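Local coordinates for acetolactate synthase, small subunit (Thermotoga maritima, PDB 2FGC), which is the small, ACT-domain-containing subunit of acetolactate synthase, probably the regulatory partner of the large subunit, at residues Gln86-Ala91 and Val98-Ile103; Glu134-Lys139 and Glu160-Leu165. One frame throughout, in Å; residues are numbered along the deposited sequence.

Contact 1: residues Gln86-Ala91 and Val98-Ile103; sequences QIEKQA and VKVTPI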
ATOM      1  N   GLN A  86     -11.740 -17.944  12.010  1.00 66.21           N
ATOM      2  CA  GLN A  86     -12.938 -17.496  11.335  1.00 64.57           C
ATOM      3  C   GLN A  86     -12.656 -17.002   9.939  1.00 63.52           C
ATOM      4  O   GLN A  86     -13.252 -17.456   8.987  1.00 63.79           O
ATOM      5  CB  GLN A  86     -13.614 -16.407  12.147  1.00 63.26           C
ATOM      6  CG  GLN A  86     -14.684 -16.938  13.052  1.00 68.33           C
ATOM      7  CD  GLN A  86     -15.980 -17.220  12.308  1.00 74.28           C
ATOM      8  OE1 GLN A  86     -16.683 -16.292  11.873  1.00 74.39           O
ATOM      9  NE2 GLN A  86     -16.309 -18.505  12.170  1.00 72.83           N
ATOM     10  N   ILE A  87     -11.723 -16.077   9.828  1.00 64.87           N
ATOM     11  CA  ILE A  87     -11.344 -15.502   8.561  1.00 66.30           C
ATOM     12  C   ILE A  87     -10.858 -16.563   7.591  1.00 65.75           C
ATOM     13  O   ILE A  87     -11.260 -16.567   6.437  1.00 65.44           O
ATOM     14  CB  ILE A  87     -10.252 -14.481   8.788  1.00 66.88           C
ATOM     15  CG1 ILE A  87     -10.885 -13.183   9.230  1.00 69.82           C
ATOM     16  CG2 ILE A  87      -9.425 -14.273   7.542  1.00 67.55           C
ATOM     17  CD1 ILE A  87      -9.892 -12.097   9.455  1.00 72.09           C
ATOM     18  N   GLU A  88      -9.993 -17.447   8.081  1.00 66.92           N
ATOM     19  CA  GLU A  88      -9.540 -18.621   7.350  1.00 69.15           C
ATOM     20  C   GLU A  88     -10.728 -19.411   6.804  1.00 66.73           C
ATOM     21  O   GLU A  88     -10.911 -19.473   5.604  1.00 66.11           O
ATOM     22  CB  GLU A  88      -8.679 -19.499   8.260  1.00 71.52           C
ATOM     23  CG  GLU A  88      -7.801 -20.545   7.564  1.00 81.04           C
ATOM     24  CD  GLU A  88      -6.383 -20.589   8.158  1.00 94.41           C
ATOM     25  OE1 GLU A  88      -6.219 -20.202   9.339  1.00 96.97           O
ATOM     26  OE2 GLU A  88      -5.425 -20.991   7.450  1.00 96.40           O
ATOM     27  N   LYS A  89     -11.547 -19.970   7.687  1.00 64.96           N
ATOM     28  CA  LYS A  89     -12.729 -20.724   7.280  1.00 63.70           C
ATOM     29  C   LYS A  89     -13.541 -20.032   6.177  1.00 63.08           C
ATOM     30  O   LYS A  89     -13.827 -20.642   5.163  1.00 66.06           O
ATOM     31  CB  LYS A  89     -13.608 -21.020   8.492  1.00 63.62           C
ATOM     32  CG  LYS A  89     -14.842 -21.836   8.188  1.00 62.14           C
ATOM     33  CD  LYS A  89     -15.760 -21.934   9.413  1.00 63.88           C
ATOM     34  N   GLN A  90     -13.881 -18.761   6.379  1.00 62.48           N
ATOM     35  CA  GLN A  90     -14.714 -17.939   5.458  1.00 60.18           C
ATOM     36  C   GLN A  90     -14.055 -17.477   4.151  1.00 57.23           C
ATOM     37  O   GLN A  90     -14.733 -17.355   3.132  1.00 58.08           O
ATOM     38  CB  GLN A  90     -15.198 -16.661   6.161  1.00 60.66           C
ATOM     39  CG  GLN A  90     -15.830 -16.870   7.520  1.00 62.64           C
ATOM     40  CD  GLN A  90     -17.052 -17.729   7.467  1.00 67.44           C
ATOM     41  OE1 GLN A  90     -17.822 -17.663   6.514  1.00 69.80           O
ATOM     42  NE2 GLN A  90     -17.242 -18.552   8.492  1.00 69.94           N
ATOM     43  N   ALA A  91     -12.768 -17.154   4.184  1.00 50.44           N
ATOM     44  CA  ALA A  91     -12.080 -16.781   2.962  1.00 50.18           C
ATOM     45  C   ALA A  91     -12.085 -17.953   1.943  1.00 50.65           C
ATOM     46  O   ALA A  91     -12.442 -17.773   0.751  1.00 48.46           O
ATOM     47  CB  ALA A  91     -10.608 -16.290   3.277  1.00 49.59           C
ATOM     48  N   VAL A  98      -6.788 -18.900  -2.523  1.00 46.82           N
ATOM     49  CA  VAL A  98      -6.006 -20.078  -2.876  1.00 50.05           C
ATOM     50  C   VAL A  98      -4.983 -20.406  -1.793  1.00 51.90           C
ATOM     51  O   VAL A  98      -4.546 -21.549  -1.665  1.00 54.68           O
ATOM     52  CB  VAL A  98      -5.275 -19.888  -4.218  1.00 48.05           C
ATOM     53  CG1 VAL A  98      -6.059 -18.949  -5.121  1.00 55.68           C
ATOM     54  CG2 VAL A  98      -3.866 -19.364  -3.986  1.00 44.82           C
ATOM     55  N   LYS A  99      -4.662 -19.453  -0.952  1.00 51.65           N
ATOM     56  CA  LYS A  99      -3.940 -19.726   0.269  1.00 55.48           C
ATOM     57  C   LYS A  99      -4.122 -18.562   1.242  1.00 56.02           C
ATOM     58  O   LYS A  99      -3.984 -17.385   0.844  1.00 55.50           O
ATOM     59  CB  LYS A  99      -2.438 -19.947   0.016  1.00 56.76           C
ATOM     60  CG  LYS A  99      -1.851 -20.856   1.080  1.00 59.31           C
ATOM     61  CD  LYS A  99      -0.369 -20.797   1.172  1.00 79.58           C
ATOM     62  CE  LYS A  99       0.083 -21.798   2.224  1.00 81.65           C
ATOM     63  NZ  LYS A  99       1.546 -21.708   2.393  1.00 94.05           N
ATOM     64  N   VAL A 100      -4.425 -18.904   2.501  1.00 56.21           N
ATOM     65  CA  VAL A 100      -4.531 -17.936   3.607  1.00 57.29           C
ATOM     66  C   VAL A 100      -3.383 -18.253   4.559  1.00 59.18           C
ATOM     67  O   VAL A 100      -3.205 -19.378   4.946  1.00 61.63           O
ATOM     68  CB  VAL A 100      -5.920 -18.022   4.345  1.00 57.95           C
ATOM     69  CG1 VAL A 100      -6.009 -17.032   5.494  1.00 50.67           C
ATOM     70  CG2 VAL A 100      -7.092 -17.824   3.368  1.00 52.88           C
ATOM     71  N   THR A 101      -2.573 -17.260   4.856  1.00 59.96           N
ATOM     72  CA  THR A 101      -1.389 -17.364   5.726  1.00 62.29           C
ATOM     73  C   THR A 101      -1.544 -16.378   6.903  1.00 57.87           C
ATOM     74  O   THR A 101      -1.437 -15.166   6.714  1.00 53.30           O
ATOM     75  CB  THR A 101      -0.077 -16.916   4.963  1.00 61.62           C
ATOM     76  OG1 THR A 101       0.075 -17.660   3.744  1.00 72.25           O
ATOM     77  CG2 THR A 101       1.208 -17.050   5.844  1.00 65.76           C
ATOM     78  N   PRO A 102      -1.813 -16.881   8.109  1.00 57.79           N
ATOM     79  CA  PRO A 102      -1.713 -15.964   9.262  1.00 57.18           C
ATOM     80  C   PRO A 102      -0.262 -15.494   9.510  1.00 55.05           C
ATOM     81  O   PRO A 102       0.709 -16.240   9.332  1.00 53.66           O
ATOM     82  CB  PRO A 102      -2.224 -16.786  10.439  1.00 55.57           C
ATOM     83  CG  PRO A 102      -2.874 -17.990   9.834  1.00 63.51           C
ATOM     84  CD  PRO A 102      -2.235 -18.233   8.489  1.00 58.60           C
ATOM     85  N   ILE A 103      -0.133 -14.233   9.856  1.00 54.74           N
ATOM     86  CA  ILE A 103       1.145 -13.675  10.244  1.00 55.88           C
ATOM     87  C   ILE A 103       1.311 -13.810  11.746  1.00 57.43           C
ATOM     88  O   ILE A 103       0.365 -13.652  12.506  1.00 57.89           O
ATOM     89  CB  ILE A 103       1.258 -12.222   9.821  1.00 56.07           C
ATOM     90  CG1 ILE A 103       1.616 -12.166   8.338  1.00 57.50           C
ATOM     91  CG2 ILE A 103       2.319 -11.549  10.593  1.00 50.13           C
ATOM     92  CD1 ILE A 103       0.506 -11.734   7.533  1.00 67.23           C
TER
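Ala91 and Val100 make the apolar part of this contact: the methyl CB of Ala91 lies 3.8 Å from CG2 of Val100. That branch is placed by the valine's first torsion of 179°, which sets CG1 opposite the backbone N and leaves CG2 beside it, on the flank that meets the alanine. The bond from CA to CB points across the gap in both residues. Glu88 supplies the other part. Its side chain leaves the helix obliquely and bends at its second torsion (136°), which brings the carboxylate alongside the strand's outer edge, the one turned from strand 28-37. There OE2 comes to 3.7 Å from the backbone O of Val100, and OE1 to 4.0 Å from CG of Pro102, whose ring the glutamate crosses at about a right angle. OE2 and the carbonyl O are both acceptors, so this is loose proximity with no bond; OE1 lies loosely against the proline CG. No hydrogen bond joins the two segments.

The axes of helical residues 86-91 and strand residues 98-102 run almost exactly antiparallel and approach to 9.1 Å, as expected for a helix laid on a sheet. The sheet has strand order 2-3-1-4 and belongs to the ferredoxin-like ACT domain, where this strand is the outermost on one side within the chain. Its neighbour, strand 28-37, holds it through backbone bonds from Thr101 to Ser33 and from Ile103 to Leu31. Val98 and Lys99 both face Leu35, forming a classic beta bulge just ahead of Val100. Val100 is further positioned by Tyr92, whose OH is hydrogen-bonded to its backbone N, and by Val32, against which its side chain packs.

Contact 2: residues Glu134-Lys139 and Glu160-Leu165; sequences EIFRGK and EAFINL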
ATOM      1  N   GLU A 134      15.523  13.923   7.600  1.00 48.05           N
ATOM      2  CA  GLU A 134      16.812  13.242   7.803  1.00 50.77           C
ATOM      3  C   GLU A 134      16.795  12.304   9.004  1.00 50.19           C
ATOM      4  O   GLU A 134      17.208  11.167   8.879  1.00 45.79           O
ATOM      5  CB  GLU A 134      17.951  14.234   7.991  1.00 52.57           C
ATOM      6  CG  GLU A 134      18.210  15.095   6.786  1.00 54.53           C
ATOM      7  CD  GLU A 134      19.498  15.903   6.886  1.00 71.81           C
ATOM      8  OE1 GLU A 134      20.431  15.447   7.631  1.00 68.09           O
ATOM      9  OE2 GLU A 134      19.555  16.996   6.213  1.00 71.93           O
ATOM     10  N   ILE A 135      16.335  12.792  10.164  1.00 49.04           N
ATOM     11  CA  ILE A 135      16.215  11.957  11.373  1.00 46.53           C
ATOM     12  C   ILE A 135      15.333  10.730  11.113  1.00 45.20           C
ATOM     13  O   ILE A 135      15.631   9.638  11.572  1.00 43.27           O
ATOM     14  CB  ILE A 135      15.652  12.764  12.598  1.00 48.62           C
ATOM     15  CG1 ILE A 135      16.700  13.765  13.095  1.00 42.20           C
ATOM     16  CG2 ILE A 135      15.239  11.832  13.742  1.00 39.26           C
ATOM     17  CD1 ILE A 135      16.114  14.996  13.789  1.00 44.10           C
ATOM     18  N   PHE A 136      14.240  10.875  10.381  1.00 41.96           N
ATOM     19  CA  PHE A 136      13.440   9.682  10.124  1.00 40.99           C
ATOM     20  C   PHE A 136      13.863   8.882   8.892  1.00 44.49           C
ATOM     21  O   PHE A 136      13.184   7.945   8.554  1.00 42.69           O
ATOM     22  CB  PHE A 136      11.971  10.029  10.018  1.00 39.73           C
ATOM     23  CG  PHE A 136      11.317  10.218  11.351  1.00 42.63           C
ATOM     24  CD1 PHE A 136      11.655  11.317  12.157  1.00 44.77           C
ATOM     25  CD2 PHE A 136      10.386   9.300  11.838  1.00 45.46           C
ATOM     26  CE1 PHE A 136      11.072  11.539  13.435  1.00 44.42           C
ATOM     27  CE2 PHE A 136       9.814   9.499  13.135  1.00 47.82           C
ATOM     28  CZ  PHE A 136      10.175  10.645  13.931  1.00 37.41           C
ATOM     29  N   ARG A 137      14.970   9.248   8.240  1.00 46.62           N
ATOM     30  CA  ARG A 137      15.431   8.567   7.016  1.00 51.61           C
ATOM     31  C   ARG A 137      14.343   8.543   5.914  1.00 52.25           C
ATOM     32  O   ARG A 137      14.251   7.601   5.120  1.00 50.36           O
ATOM     33  CB  ARG A 137      15.929   7.153   7.338  1.00 50.11           C
ATOM     34  CG  ARG A 137      17.091   7.142   8.369  1.00 59.60           C
ATOM     35  CD  ARG A 137      17.715   5.770   8.445  1.00 71.25           C
ATOM     36  NE  ARG A 137      18.860   5.812   9.324  1.00 94.19           N
ATOM     37  CZ  ARG A 137      18.787   5.643  10.642  1.00109.65           C
ATOM     38  NH1 ARG A 137      17.615   5.377  11.227  1.00110.67           N
ATOM     39  NH2 ARG A 137      19.892   5.728  11.378  1.00114.73           N
ATOM     40  N   GLY A 138      13.517   9.584   5.888  1.00 50.92           N
ATOM     41  CA  GLY A 138      12.591   9.804   4.776  1.00 48.00           C
ATOM     42  C   GLY A 138      13.300  10.375   3.552  1.00 47.78           C
ATOM     43  O   GLY A 138      14.511  10.611   3.589  1.00 48.65           O
ATOM     44  N   LYS A 139      12.641  10.695   2.504  1.00 33.37           N
ATOM     45  CA  LYS A 139      13.173  11.151   1.245  1.00 36.71           C
ATOM     46  C   LYS A 139      12.328  12.296   0.723  1.00 35.52           C
ATOM     47  O   LYS A 139      11.114  12.242   0.757  1.00 43.97           O
ATOM     48  CB  LYS A 139      13.174  10.010   0.241  1.00 37.14           C
ATOM     49  CG  LYS A 139      14.521   9.655  -0.292  1.00 48.46           C
ATOM     50  CD  LYS A 139      15.406   9.081   0.779  1.00 43.93           C
ATOM     51  CE  LYS A 139      16.872   9.394   0.529  1.00 49.43           C
ATOM     52  NZ  LYS A 139      17.767   8.400   1.182  1.00 51.65           N
ATOM     53  N   GLU A 160       3.551   7.297  11.915  1.00 57.17           N
ATOM     54  CA  GLU A 160       2.631   8.176  12.593  1.00 56.71           C
ATOM     55  C   GLU A 160       3.331   9.206  13.456  1.00 54.13           C
ATOM     56  O   GLU A 160       2.974  10.394  13.457  1.00 54.96           O
ATOM     57  CB  GLU A 160       1.616   7.367  13.394  1.00 59.81           C
ATOM     58  CG  GLU A 160       0.366   7.148  12.562  1.00 75.92           C
ATOM     59  CD  GLU A 160      -0.444   5.938  12.986  1.00 93.41           C
ATOM     60  OE1 GLU A 160      -0.225   5.435  14.118  1.00102.75           O
ATOM     61  OE2 GLU A 160      -1.303   5.488  12.180  1.00 93.68           O
ATOM     62  N   ALA A 161       4.350   8.762  14.175  1.00 51.46           N
ATOM     63  CA  ALA A 161       5.184   9.683  14.949  1.00 47.78           C
ATOM     64  C   ALA A 161       5.707  10.793  14.021  1.00 46.77           C
ATOM     65  O   ALA A 161       5.719  11.974  14.373  1.00 49.00           O
ATOM     66  CB  ALA A 161       6.315   8.937  15.621  1.00 44.78           C
ATOM     67  N   PHE A 162       6.109  10.420  12.821  1.00 46.84           N
ATOM     68  CA  PHE A 162       6.618  11.404  11.867  1.00 46.90           C
ATOM     69  C   PHE A 162       5.532  12.440  11.459  1.00 50.48           C
ATOM     70  O   PHE A 162       5.728  13.660  11.581  1.00 51.26           O
ATOM     71  CB  PHE A 162       7.201  10.713  10.616  1.00 42.77           C
ATOM     72  CG  PHE A 162       7.653  11.697   9.589  1.00 44.73           C
ATOM     73  CD1 PHE A 162       8.884  12.337   9.726  1.00 49.20           C
ATOM     74  CD2 PHE A 162       6.827  12.070   8.561  1.00 45.65           C
ATOM     75  CE1 PHE A 162       9.336  13.297   8.793  1.00 46.71           C
ATOM     76  CE2 PHE A 162       7.256  13.065   7.614  1.00 54.45           C
ATOM     77  CZ  PHE A 162       8.540  13.668   7.749  1.00 47.28           C
ATOM     78  N   ILE A 163       4.392  11.939  10.980  1.00 52.62           N
ATOM     79  CA  ILE A 163       3.219  12.736  10.660  1.00 49.25           C
ATOM     80  C   ILE A 163       2.772  13.657  11.766  1.00 49.95           C
ATOM     81  O   ILE A 163       2.429  14.809  11.512  1.00 55.77           O
ATOM     82  CB  ILE A 163       2.073  11.821  10.221  1.00 51.80           C
ATOM     83  CG1 ILE A 163       2.343  11.352   8.790  1.00 43.33           C
ATOM     84  CG2 ILE A 163       0.684  12.528  10.352  1.00 53.59           C
ATOM     85  CD1 ILE A 163       1.510  10.033   8.364  1.00 44.14           C
ATOM     86  N   ASN A 164       2.774  13.174  12.992  1.00 48.34           N
ATOM     87  CA  ASN A 164       2.399  14.022  14.111  1.00 48.93           C
ATOM     88  C   ASN A 164       3.380  15.114  14.457  1.00 50.35           C
ATOM     89  O   ASN A 164       3.002  16.135  15.062  1.00 51.61           O
ATOM     90  CB  ASN A 164       2.070  13.174  15.326  1.00 49.35           C
ATOM     91  CG  ASN A 164       0.800  12.340  15.103  1.00 62.96           C
ATOM     92  OD1 ASN A 164      -0.161  12.771  14.427  1.00 62.45           O
ATOM     93  ND2 ASN A 164       0.799  11.135  15.654  1.00 66.63           N
ATOM     94  N   LEU A 165       4.634  14.939  14.060  1.00 47.64           N
ATOM     95  CA  LEU A 165       5.641  15.945  14.356  1.00 47.58           C
ATOM     96  C   LEU A 165       5.626  17.124  13.380  1.00 50.78           C
ATOM     97  O   LEU A 165       6.291  18.174  13.609  1.00 51.73           O
ATOM     98  CB  LEU A 165       7.015  15.300  14.390  1.00 45.91           C
ATOM     99  CG  LEU A 165       7.291  14.530  15.671  1.00 47.00           C
ATOM    100  CD1 LEU A 165       8.588  13.766  15.510  1.00 45.69           C
ATOM    101  CD2 LEU A 165       7.393  15.454  16.864  1.00 43.57           C
TER
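Phe136 and Phe162 meet as an edge-to-face aromatic pair, with the edge of Phe162 directed at the face of Phe136. The ring centroids are 5.3 Å apart and the planes inclined at 64°, so the stack is tilted from a perfect T. CD1 of Phe162 is the atom that reaches the face, 3.6 Å from CG of Phe136 and set toward the rim of that ring, on the side where it joins CB.

A CH-pi contact supplements the stack. CB of Phe162 lies 4.1 Å from the centroid of the Phe136 ring and 28° off its normal, hence over the face. The same residue thus offers both its methylene and its ring edge to Phe136; with CG opposite the backbone N (chi1 177°), its ring is carried out from the helix so that the CD1 edge meets the Phe136 face near CG.

Aliphatic contacts complete the surroundings. The methyl of Ala161 lies loosely at the Phe136 edge, close to the ring plane, its CB 4.3 Å from CE2. Leu165, one turn beyond Ala161, brings CD1 to 3.8 Å from CZ of Phe136, its side chain crossing the phenylalanine at about a right angle. Behind the pair, Phe162 also packs on Leu132 and Val133 of helix 126-135 and on Ile118, Ile150 and Ile152 of the sheet.

Phe136 is the first residue past the helix, where backbone hydrogen bonds close its end. Arg137 N binds Glu134 O at 3.0 Å, and Gly138 N binds Val133 O; with positive phi at Arg137, these define a Schellman motif ending helix 126-135. The contact therefore joins the C-terminal end of one helix to its neighbour, helix 156-165, an arrangement typical of a ferredoxin-like alpha/beta sandwich, whose two helices pack side by side on a four-stranded antiparallel sheet.

Contact 1 and contact 2 belong to separate halves of the chain and occur in series, the first closing before the second opens. Their centres are 34 Å apart and their nearest atoms about 17 Å apart, with the centre of the chain between them, so neither touches the other. Each half has a four-stranded antiparallel sheet in the order 2-3-1-4 carrying two helices, yet the contacts sample different interfaces: 86-91 with 98-103 joins helix to edge strand, whereas 134-139 with 160-165 joins helix end to helix. A bound magnesium ion lies nearer contact 1, about 9 Å from the Val100 side chain. Beside contact 2, Glu160 packs on Glu64 of the second subunit.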